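Local structure of pullulanase (2WAN) at residues A[441-451]-A[797-805]; A[755-765]-A[911-919]. The protein hydrolyses alpha-1,6-glucosidic linkages in pullulan and at the branch points of starch-type polysaccharides, as a debranching enzyme of the alpha-amylase superfamily. One frame throughout, in Å; residues are numbered along the deposited sequence.

Both contacts involve the catalytic barrel, at different places. Contact 1 joins two loop-and-helix segments that follow the first and the last barrel strands, 435-438 and 773-777. Contact 2 sets helix 753-769, which precedes that last strand, against strand 915-920 of the C-terminal all-beta domain. Their centres lie 28 Å apart and they do not touch. Both are largely buried, but contact 2 has an exposed residue, Lys758, at its rim. Contact 1 is the larger and more polar: a salt bridge, direct hydrogen bonds, waters and an aromatic cluster. Contact 2 has no direct hydrogen bond between its segments and packs mainly through apolar groups; one water and a glycerol, probably from the crystallisation liquor, also bridge it.

Contact 1 (A[441-451]-A[797-805]); sequences RDFSIDANSGM and DSVNQFDWS
Phe443, Phe802 and Trp804 form the tightly packed, buried part of this contact. Phe443 turns an edge toward the Phe802 face in an offset edge-to-face pair, planes 65° apart. Trp804 in turn points its six-membered ring edge at the face of Phe443, with Trp804 CZ2 4.0 Å from Phe443 CE1. The indole also donates through NE1 to Phe443 O at 3.0 Å, the acceptor lying in the ring plane, which would restrain how the indole is turned. Phe460 stacks on Phe443, and helix 474-481 packs on Phe443 and Trp804. Phe802 N donates to Asp442 O at 2.8 Å. The two segments follow the first and the eighth strands of the TIM barrel, so the contact links the loops where the barrel closes. The margins at both ends are polar, and Asp797, Asn448 and Asp803 there are partly exposed. At one end Arg441 grips Asp797 side-on. NE reaches OD1 and NH2 reaches OD2, both by syn lone pairs, with the planes 27° apart. The extended Arg441 chain carries the guanidinium there, and Asp503 takes its other nitrogen, NH1. At the other end Asn448 ND2 donates to Asp803 OD1 at 2.9 Å, while Asn448 OD1 accepts from Trp804 N at 3.1 Å. Ser805 OG reaches the same Asp803 oxygen from the other face of the carboxylate. Between the ends, water 1 donates to Asp442 O and Phe802 O and accepts from Asp446 N.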
# COMPACT_ATOMS: atom_id res chain seq x y z
N ARG A 441 8.06 -7.90 19.33
CA ARG A 441 8.10 -7.69 20.77
C ARG A 441 6.88 -8.35 21.45
O ARG A 441 7.03 -9.13 22.40
CB ARG A 441 8.17 -6.21 21.12
CG ARG A 441 8.37 -5.97 22.62
CD ARG A 441 8.57 -4.50 22.96
NE ARG A 441 8.66 -4.30 24.41
CZ ARG A 441 9.78 -4.42 25.14
NH1 ARG A 441 10.95 -4.74 24.56
NH2 ARG A 441 9.73 -4.23 26.46
N ASP A 442 5.68 -8.08 20.93
CA ASP A 442 4.46 -8.61 21.58
C ASP A 442 4.51 -10.12 21.77
O ASP A 442 4.05 -10.66 22.78
CB ASP A 442 3.19 -8.38 20.74
CG ASP A 442 2.87 -6.93 20.51
OD1 ASP A 442 3.54 -6.03 21.04
OD2 ASP A 442 1.89 -6.69 19.77
N PHE A 443 5.06 -10.81 20.77
CA PHE A 443 5.01 -12.28 20.72
C PHE A 443 5.56 -12.95 21.98
O PHE A 443 5.01 -13.96 22.44
CB PHE A 443 5.78 -12.77 19.49
CG PHE A 443 5.58 -14.23 19.19
CD1 PHE A 443 4.32 -14.71 18.87
CD2 PHE A 443 6.67 -15.12 19.25
CE1 PHE A 443 4.13 -16.07 18.57
CE2 PHE A 443 6.49 -16.49 18.95
CZ PHE A 443 5.21 -16.95 18.64
N SER A 444 6.63 -12.38 22.55
CA SER A 444 7.38 -13.09 23.60
C SER A 444 7.76 -12.25 24.83
O SER A 444 8.37 -12.77 25.76
CB SER A 444 8.65 -13.67 22.97
OG SER A 444 9.49 -12.61 22.52
N ILE A 445 7.41 -10.98 24.86
CA ILE A 445 7.89 -10.08 25.93
C ILE A 445 7.34 -10.41 27.33
O ILE A 445 8.01 -10.13 28.34
CB ILE A 445 7.61 -8.60 25.59
CG1 ILE A 445 8.38 -7.63 26.52
CG2 ILE A 445 6.09 -8.29 25.65
CD1 ILE A 445 9.90 -7.73 26.43
N ASP A 446 6.14 -10.99 27.40
CA ASP A 446 5.49 -11.24 28.71
C ASP A 446 6.36 -12.17 29.55
O ASP A 446 6.90 -13.15 29.05
CB ASP A 446 4.10 -11.84 28.50
CG ASP A 446 3.19 -11.73 29.74
OD1 ASP A 446 3.62 -12.05 30.88
OD2 ASP A 446 2.01 -11.34 29.55
N ALA A 447 6.50 -11.87 30.84
CA ALA A 447 7.21 -12.76 31.76
C ALA A 447 6.68 -14.19 31.74
O ALA A 447 7.41 -15.14 32.10
CB ALA A 447 7.13 -12.21 33.18
N ASN A 448 5.42 -14.36 31.33
CA ASN A 448 4.80 -15.68 31.29
C ASN A 448 4.97 -16.44 29.95
O ASN A 448 4.39 -17.50 29.78
CB ASN A 448 3.31 -15.60 31.72
CG ASN A 448 2.40 -14.91 30.69
OD1 ASN A 448 2.71 -14.81 29.50
ND2 ASN A 448 1.23 -14.46 31.17
N SER A 449 5.77 -15.90 29.04
CA SER A 449 5.80 -16.41 27.65
C SER A 449 6.58 -17.71 27.50
O SER A 449 6.41 -18.42 26.50
CB SER A 449 6.37 -15.36 26.68
OG SER A 449 7.80 -15.36 26.74
N GLY A 450 7.44 -18.03 28.47
CA GLY A 450 8.29 -19.23 28.41
C GLY A 450 9.49 -19.17 27.49
O GLY A 450 10.28 -20.12 27.43
N MET A 451 9.61 -18.06 26.77
CA MET A 451 10.74 -17.81 25.86
C MET A 451 11.80 -16.98 26.58
O MET A 451 11.46 -16.03 27.32
CB MET A 451 10.24 -17.12 24.59
CG MET A 451 9.57 -18.10 23.62
SD MET A 451 8.56 -17.34 22.35
CE MET A 451 7.09 -16.92 23.29
N ASP A 797 3.66 -2.76 26.60
CA ASP A 797 3.52 -4.22 26.71
C ASP A 797 2.28 -4.67 27.47
O ASP A 797 1.67 -5.67 27.10
CB ASP A 797 4.75 -4.83 27.38
CG ASP A 797 6.04 -4.49 26.65
OD1 ASP A 797 6.05 -4.53 25.39
OD2 ASP A 797 7.05 -4.20 27.33
N SER A 798 1.88 -3.96 28.52
CA SER A 798 0.66 -4.31 29.26
C SER A 798 -0.55 -4.30 28.32
O SER A 798 -1.48 -5.09 28.48
CB SER A 798 0.42 -3.36 30.45
OG SER A 798 -0.03 -2.08 30.00
N VAL A 799 -0.53 -3.39 27.36
CA VAL A 799 -1.60 -3.28 26.35
C VAL A 799 -1.43 -4.34 25.24
O VAL A 799 -2.35 -5.12 24.96
CB VAL A 799 -1.67 -1.85 25.76
CG1 VAL A 799 -2.67 -1.76 24.62
CG2 VAL A 799 -2.03 -0.82 26.88
N ASN A 800 -0.24 -4.38 24.64
CA ASN A 800 -0.01 -5.15 23.41
C ASN A 800 0.52 -6.58 23.51
O ASN A 800 0.44 -7.34 22.54
CB ASN A 800 0.97 -4.37 22.51
CG ASN A 800 0.33 -3.17 21.87
OD1 ASN A 800 -0.59 -3.31 21.06
ND2 ASN A 800 0.82 -1.98 22.20
N GLN A 801 1.09 -6.96 24.64
CA GLN A 801 1.80 -8.25 24.67
C GLN A 801 0.89 -9.44 24.45
O GLN A 801 -0.34 -9.36 24.69
CB GLN A 801 2.56 -8.42 25.98
CG GLN A 801 1.65 -8.77 27.19
CD GLN A 801 2.29 -8.41 28.52
OE1 GLN A 801 3.52 -8.39 28.62
NE2 GLN A 801 1.47 -8.14 29.54
N PHE A 802 1.48 -10.54 23.98
CA PHE A 802 0.83 -11.85 24.09
C PHE A 802 0.91 -12.26 25.57
O PHE A 802 1.99 -12.57 26.09
CB PHE A 802 1.52 -12.89 23.20
CG PHE A 802 1.13 -12.81 21.74
CD1 PHE A 802 0.90 -11.59 21.10
CD2 PHE A 802 1.02 -13.98 21.00
CE1 PHE A 802 0.54 -11.54 19.73
CE2 PHE A 802 0.68 -13.95 19.64
CZ PHE A 802 0.44 -12.73 19.01
N ASP A 803 -0.25 -12.22 26.25
CA ASP A 803 -0.36 -12.67 27.62
C ASP A 803 -0.74 -14.14 27.49
O ASP A 803 -1.91 -14.47 27.20
CB ASP A 803 -1.44 -11.85 28.36
CG ASP A 803 -1.84 -12.46 29.70
OD1 ASP A 803 -1.24 -13.47 30.11
OD2 ASP A 803 -2.76 -11.93 30.35
N TRP A 804 0.25 -15.02 27.66
CA TRP A 804 0.06 -16.43 27.36
C TRP A 804 -0.82 -17.17 28.37
O TRP A 804 -1.28 -18.26 28.09
CB TRP A 804 1.41 -17.13 27.17
CG TRP A 804 2.15 -16.65 25.93
CD1 TRP A 804 3.00 -15.59 25.83
CD2 TRP A 804 2.05 -17.21 24.60
NE1 TRP A 804 3.48 -15.47 24.54
CE2 TRP A 804 2.91 -16.45 23.77
CE3 TRP A 804 1.33 -18.27 24.04
CZ2 TRP A 804 3.07 -16.72 22.39
CZ3 TRP A 804 1.49 -18.55 22.66
CH2 TRP A 804 2.36 -17.78 21.86
N SER A 805 -1.06 -16.56 29.54
CA SER A 805 -2.06 -17.09 30.47
C SER A 805 -3.45 -17.16 29.83
O SER A 805 -4.28 -17.97 30.25
CB SER A 805 -2.14 -16.26 31.78
OG SER A 805 -2.83 -15.04 31.61
O HOH W 1 4.53 -12.26 25.23
O HOH W 2 4.13 -6.00 23.85

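Contact 2 (A[755-765]-A[911-919]); sequences DRIKMDELAHA and VPAISTLIL. With GOL (glycerol), chain D.
Ile914 O receives a hydrogen bond from glycerol O2 at 2.7 Å. Glycerol O1 lies 2.9 Å from the same Ile914 O and 2.8 Å from Lys758 O, so the small molecule, probably from the crystallisation liquor, bridges the helix and the turn that leads into the strand. A second bridge is made by water 3, which accepts from Lys758 NZ and donates to Ala913 O at 2.7 Å. Lys758 is stretched out to its tip, which takes the ammonium past the glycerol to this water. The rest is mostly van der Waals packing. Ile914 is the main wedge. Its CG2 branch lies 3.6 Å from Lys758 CB and also packs on Met759 CG. Its CD1 end reaches the Asp755 carboxyl carbon and Met759 CE. Further along, Leu762 CD1 comes 3.2 Å from Thr916 OG1, and Ala765 CB sits 3.4 Å from the same hydroxyl oxygen. Helix and strand axes run 48° apart, 8.1 Å at closest approach. Ser915 CB points away from the helix, and Ser915 OG donates to Pro912 O, which also accepts from Asn873. Ile914 has positive phi (41°) and with Ser915 faces Asn873 in a G1 beta bulge, at the start of a strand of the C-terminal all-beta domain, here docked on a helix of the catalytic TIM barrel.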
# COMPACT_ATOMS: atom_id res chain seq x y z
N ASP A 755 -21.70 -16.39 25.43
CA ASP A 755 -22.22 -15.98 24.12
C ASP A 755 -21.23 -15.14 23.35
O ASP A 755 -21.13 -15.28 22.12
CB ASP A 755 -23.56 -15.25 24.25
CG ASP A 755 -24.71 -16.19 24.51
OD1 ASP A 755 -24.54 -17.41 24.35
OD2 ASP A 755 -25.81 -15.69 24.88
N ARG A 756 -20.51 -14.26 24.05
CA ARG A 756 -19.48 -13.44 23.37
C ARG A 756 -18.36 -14.31 22.80
O ARG A 756 -17.86 -14.02 21.70
CB ARG A 756 -18.99 -12.31 24.30
CG ARG A 756 -20.07 -11.21 24.46
CD ARG A 756 -19.61 -10.04 25.34
NE ARG A 756 -19.60 -10.36 26.77
CZ ARG A 756 -18.51 -10.51 27.51
NH1 ARG A 756 -17.31 -10.38 26.96
NH2 ARG A 756 -18.61 -10.79 28.81
N ILE A 757 -17.99 -15.38 23.52
CA ILE A 757 -17.01 -16.35 22.98
C ILE A 757 -17.55 -16.97 21.68
O ILE A 757 -16.83 -17.07 20.66
CB ILE A 757 -16.65 -17.45 24.01
CG1 ILE A 757 -15.77 -16.88 25.13
CG2 ILE A 757 -15.96 -18.62 23.30
CD1 ILE A 757 -15.54 -17.80 26.29
N LYS A 758 -18.82 -17.37 21.69
CA LYS A 758 -19.43 -17.93 20.49
C LYS A 758 -19.43 -16.97 19.30
O LYS A 758 -19.14 -17.38 18.17
CB LYS A 758 -20.87 -18.41 20.77
CG LYS A 758 -20.92 -19.60 21.73
CD LYS A 758 -22.38 -20.01 21.95
CE LYS A 758 -22.48 -21.23 22.85
NZ LYS A 758 -23.91 -21.53 23.12
N MET A 759 -19.73 -15.69 19.55
CA MET A 759 -19.72 -14.66 18.50
C MET A 759 -18.33 -14.46 17.89
O MET A 759 -18.19 -14.35 16.68
CB MET A 759 -20.26 -13.33 19.03
CG MET A 759 -21.72 -13.39 19.45
SD MET A 759 -22.15 -11.80 20.24
CE MET A 759 -23.71 -12.28 21.06
N ASP A 760 -17.32 -14.43 18.76
CA ASP A 760 -15.92 -14.27 18.35
C ASP A 760 -15.53 -15.47 17.46
O ASP A 760 -15.01 -15.29 16.35
CB ASP A 760 -15.04 -14.21 19.63
CG ASP A 760 -13.57 -13.89 19.33
OD1 ASP A 760 -12.96 -14.54 18.45
OD2 ASP A 760 -13.02 -12.98 20.00
N GLU A 761 -15.81 -16.68 17.93
CA GLU A 761 -15.56 -17.88 17.15
C GLU A 761 -16.28 -17.89 15.81
O GLU A 761 -15.70 -18.28 14.80
CB GLU A 761 -15.93 -19.13 17.95
CG GLU A 761 -14.92 -19.40 19.10
CD GLU A 761 -15.34 -20.50 20.06
OE1 GLU A 761 -16.56 -20.71 20.25
OE2 GLU A 761 -14.43 -21.15 20.65
N LEU A 762 -17.55 -17.46 15.81
CA LEU A 762 -18.33 -17.38 14.56
C LEU A 762 -17.74 -16.42 13.52
O LEU A 762 -17.65 -16.77 12.34
CB LEU A 762 -19.79 -17.02 14.84
CG LEU A 762 -20.70 -16.86 13.61
CD1 LEU A 762 -20.73 -18.10 12.73
CD2 LEU A 762 -22.13 -16.59 14.12
N ALA A 763 -17.31 -15.24 13.96
CA ALA A 763 -16.71 -14.27 13.04
C ALA A 763 -15.47 -14.88 12.37
O ALA A 763 -15.31 -14.80 11.14
CB ALA A 763 -16.33 -13.01 13.79
N HIS A 764 -14.63 -15.52 13.18
CA HIS A 764 -13.44 -16.18 12.62
C HIS A 764 -13.81 -17.42 11.77
O HIS A 764 -13.14 -17.68 10.78
CB HIS A 764 -12.40 -16.50 13.71
CG HIS A 764 -11.78 -15.27 14.32
ND1 HIS A 764 -10.63 -14.68 13.82
CD2 HIS A 764 -12.16 -14.52 15.38
CE1 HIS A 764 -10.34 -13.61 14.55
NE2 HIS A 764 -11.25 -13.50 15.50
N ALA A 765 -14.89 -18.13 12.12
CA ALA A 765 -15.32 -19.29 11.32
C ALA A 765 -15.67 -18.87 9.89
O ALA A 765 -15.33 -19.56 8.94
CB ALA A 765 -16.51 -20.01 11.96
N VAL A 911 -29.14 -26.47 13.70
CA VAL A 911 -27.88 -25.79 13.93
C VAL A 911 -28.00 -25.00 15.22
O VAL A 911 -28.81 -24.07 15.29
CB VAL A 911 -27.56 -24.78 12.80
CG1 VAL A 911 -26.22 -24.10 13.07
CG2 VAL A 911 -27.57 -25.49 11.41
N PRO A 912 -27.17 -25.33 16.24
CA PRO A 912 -27.27 -24.58 17.51
C PRO A 912 -27.08 -23.07 17.38
O PRO A 912 -26.47 -22.57 16.42
CB PRO A 912 -26.15 -25.17 18.38
CG PRO A 912 -25.85 -26.49 17.81
CD PRO A 912 -26.19 -26.42 16.33
N ALA A 913 -27.62 -22.34 18.36
CA ALA A 913 -27.49 -20.89 18.45
C ALA A 913 -26.03 -20.45 18.36
O ALA A 913 -25.14 -21.13 18.88
CB ALA A 913 -28.09 -20.40 19.76
N ILE A 914 -25.81 -19.31 17.70
CA ILE A 914 -24.48 -18.68 17.52
C ILE A 914 -23.38 -19.72 17.23
O ILE A 914 -22.45 -19.92 18.02
CB ILE A 914 -24.05 -17.80 18.73
CG1 ILE A 914 -25.28 -17.11 19.35
CG2 ILE A 914 -23.00 -16.76 18.31
CD1 ILE A 914 -24.92 -16.14 20.47
N SER A 915 -23.52 -20.41 16.10
CA SER A 915 -22.55 -21.44 15.75
C SER A 915 -22.48 -21.67 14.25
O SER A 915 -23.26 -21.11 13.46
CB SER A 915 -22.92 -22.76 16.44
OG SER A 915 -24.01 -23.37 15.78
N THR A 916 -21.51 -22.51 13.87
CA THR A 916 -21.33 -22.92 12.48
C THR A 916 -21.53 -24.42 12.38
O THR A 916 -20.97 -25.19 13.17
CB THR A 916 -19.91 -22.52 11.97
OG1 THR A 916 -19.77 -21.10 12.04
CG2 THR A 916 -19.72 -22.98 10.49
N LEU A 917 -22.37 -24.82 11.43
CA LEU A 917 -22.61 -26.24 11.14
C LEU A 917 -21.76 -26.62 9.94
O LEU A 917 -21.69 -25.86 8.98
CB LEU A 917 -24.09 -26.46 10.76
CG LEU A 917 -24.48 -27.86 10.26
CD1 LEU A 917 -24.67 -28.82 11.44
CD2 LEU A 917 -25.73 -27.81 9.37
N ILE A 918 -21.10 -27.78 10.00
CA ILE A 918 -20.43 -28.34 8.83
C ILE A 918 -20.84 -29.79 8.65
O ILE A 918 -20.80 -30.58 9.60
CB ILE A 918 -18.89 -28.25 8.93
CG1 ILE A 918 -18.49 -26.81 9.28
CG2 ILE A 918 -18.25 -28.67 7.55
CD1 ILE A 918 -17.03 -26.59 9.53
N LEU A 919 -21.27 -30.12 7.44
CA LEU A 919 -21.63 -31.48 7.08
C LEU A 919 -20.87 -31.90 5.85
O LEU A 919 -20.44 -31.05 5.08
CB LEU A 919 -23.10 -31.55 6.66
CG LEU A 919 -24.14 -30.91 7.56
CD1 LEU A 919 -25.42 -30.78 6.76
CD2 LEU A 919 -24.35 -31.75 8.80
C1 GOL D . -18.84 -20.97 18.01
O1 GOL D . -19.66 -20.02 17.33
C2 GOL D . -19.55 -22.21 18.54
O2 GOL D . -20.85 -21.92 19.00
C3 GOL D . -18.72 -22.84 19.67
O3 GOL D . -19.49 -23.07 20.85
O HOH W 3 -24.83 -22.96 20.79